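Local coordinates for protein geranyltranstransferase (Legionella pneumophila subsp. pneumophila, PDB 3LOM) that probably makes farnesyl diphosphate, and perhaps geranylgeranyl diphosphate, as a magnesium-dependent prenyl transferase of the FPP/GGPP synthase family, at residues I53-V58 and A78-H83. Sequence-based numbering, arbitrary orientation.
Sequences IRPILV and ALELTH. With PO4 (phosphate ion), chain C.
The guanidinium of Arg54 lies flat against one face of the His83 ring, centres 3.6 Å apart and planes only 12° from parallel; the edge of the guanidinium faces a phosphate ion and a water, and phosphate O2 lies in the plane of the His83 ring at its edge. This stack joins the N-terminal turns of helix 53-64 to the middle of helix 69-91, neighbours in the all-helical isoprenoid synthase fold that run nearly antiparallel (158°) here. NH2 of Arg54 sits over the rim of the ring near NE2, but the angle is poor for a hydrogen bond and the contact is one of stacked planes. Farther back along the same chain, Arg54 CD meets the ring face in a CH-pi contact. With CG of His83 anti to its backbone N (chi1 178°), the imidazole is carried out to meet the arginine.

Phosphate O4 accepts a hydrogen bond from Arg54 NH2 (2.8 Å), and O3 accepts one from the backbone N of Ile53 (3.0 Å). The anion, probably from the crystallisation liquor, thus lies at the N-terminal end of helix 53-64, where the helix dipole would favour negative charge; the diphosphate of isopentenyl diphosphate is probably held in a similar way, as in related synthases. Alongside, Pro55 CG packs against Glu80 CG at 3.4 Å, and His20 of helix 5-28 touches both residues. Val58 CG2 presses tightly on Leu79 CD1 (3.5 Å), beside Cys196 of helix 178-201. One water links arginine, phosphate and Glu80, accepting from Arg54 NH2 and donating to phosphate O3 and to Glu80 OE1, the last at 2.8 Å.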
# COMPACT_ATOMS: atom_id res chain seq x y z
N ILE A 53 -12.77 8.81 -14.03
CA ILE A 53 -13.94 7.92 -14.10
C ILE A 53 -14.32 7.14 -12.82
O ILE A 53 -15.51 7.05 -12.50
CB ILE A 53 -13.90 7.01 -15.39
CG1 ILE A 53 -15.26 6.35 -15.66
CG2 ILE A 53 -12.77 5.98 -15.34
CD1 ILE A 53 -16.38 7.33 -15.95
N ARG A 54 -13.33 6.63 -12.09
CA ARG A 54 -13.61 5.84 -10.88
C ARG A 54 -14.37 6.56 -9.74
O ARG A 54 -15.33 5.98 -9.22
CB ARG A 54 -12.34 5.12 -10.37
CG ARG A 54 -11.88 3.98 -11.26
CD ARG A 54 -10.38 3.80 -11.22
NE ARG A 54 -9.90 2.89 -12.26
CZ ARG A 54 -9.60 3.25 -13.51
NH1 ARG A 54 -9.18 2.33 -14.38
NH2 ARG A 54 -9.74 4.51 -13.90
N PRO A 55 -13.97 7.80 -9.36
CA PRO A 55 -14.79 8.52 -8.36
C PRO A 55 -16.23 8.79 -8.78
O PRO A 55 -17.12 8.69 -7.95
CB PRO A 55 -14.06 9.86 -8.21
CG PRO A 55 -12.69 9.54 -8.48
CD PRO A 55 -12.70 8.52 -9.58
N ILE A 56 -16.44 9.12 -10.05
CA ILE A 56 -17.77 9.36 -10.59
C ILE A 56 -18.66 8.12 -10.48
O ILE A 56 -19.81 8.21 -10.04
CB ILE A 56 -17.71 9.84 -12.07
CG1 ILE A 56 -16.85 11.11 -12.19
CG2 ILE A 56 -19.11 10.09 -12.62
CD1 ILE A 56 -16.40 11.44 -13.61
N LEU A 57 -18.11 6.96 -10.85
CA LEU A 57 -18.82 5.68 -10.75
C LEU A 57 -19.21 5.37 -9.32
O LEU A 57 -20.32 4.92 -9.08
CB LEU A 57 -17.98 4.53 -11.33
CG LEU A 57 -17.72 4.55 -12.83
CD1 LEU A 57 -16.58 3.60 -13.18
CD2 LEU A 57 -18.98 4.24 -13.63
N VAL A 58 -18.30 5.64 -8.38
CA VAL A 58 -18.60 5.59 -6.95
C VAL A 58 -19.78 6.48 -6.55
O VAL A 58 -20.66 6.05 -5.81
CB VAL A 58 -17.34 5.94 -6.11
CG1 VAL A 58 -17.67 6.22 -4.65
CG2 VAL A 58 -16.35 4.82 -6.21
N ALA A 78 -10.09 7.30 -1.85
CA ALA A 78 -9.29 6.09 -1.70
C ALA A 78 -9.08 5.36 -3.02
O ALA A 78 -7.98 4.89 -3.31
CB ALA A 78 -9.91 5.18 -0.69
N LEU A 79 -10.13 5.28 -3.83
CA LEU A 79 -10.02 4.70 -5.16
C LEU A 79 -9.14 5.46 -6.11
O LEU A 79 -8.37 4.84 -6.85
CB LEU A 79 -11.39 4.55 -5.79
CG LEU A 79 -11.85 3.12 -5.96
CD1 LEU A 79 -13.30 3.20 -6.17
CD2 LEU A 79 -11.17 2.42 -7.13
N GLU A 80 -9.27 6.79 -6.13
CA GLU A 80 -8.41 7.61 -6.98
C GLU A 80 -6.97 7.57 -6.54
O GLU A 80 -6.09 7.51 -7.39
CB GLU A 80 -8.89 9.05 -7.08
CG GLU A 80 -9.27 9.48 -8.49
CD GLU A 80 -8.33 9.00 -9.58
OE1 GLU A 80 -8.76 8.19 -10.43
OE2 GLU A 80 -7.16 9.43 -9.59
N LEU A 81 -6.74 7.60 -5.23
CA LEU A 81 -5.40 7.48 -4.67
C LEU A 81 -4.73 6.16 -5.08
O LEU A 81 -3.56 6.17 -5.49
CB LEU A 81 -5.41 7.61 -3.14
CG LEU A 81 -5.52 9.02 -2.53
CD1 LEU A 81 -5.94 8.93 -1.07
CD2 LEU A 81 -4.21 9.77 -2.65
N THR A 82 -5.47 5.05 -4.99
CA THR A 82 -4.98 3.74 -5.44
C THR A 82 -4.71 3.74 -6.95
O THR A 82 -3.62 3.39 -7.38
CB THR A 82 -5.94 2.57 -5.05
OG1 THR A 82 -6.14 2.57 -3.62
CG2 THR A 82 -5.34 1.21 -5.46
N HIS A 83 -5.69 4.18 -7.74
CA HIS A 83 -5.52 4.28 -9.20
C HIS A 83 -4.31 5.13 -9.57
O HIS A 83 -3.49 4.72 -10.40
CB HIS A 83 -6.78 4.83 -9.85
CG HIS A 83 -6.69 5.00 -11.33
ND1 HIS A 83 -6.32 3.98 -12.18
CD2 HIS A 83 -6.93 6.08 -12.12
CE1 HIS A 83 -6.34 4.41 -13.43
NE2 HIS A 83 -6.70 5.69 -13.42
P PO4 C . -8.99 7.68 -16.12
O1 PO4 C . -9.24 8.02 -17.57
O2 PO4 C . -7.69 8.32 -15.67
O3 PO4 C . -10.12 8.21 -15.27
O4 PO4 C . -8.90 6.18 -15.98
O HOH W 1 -10.10 7.14 -12.68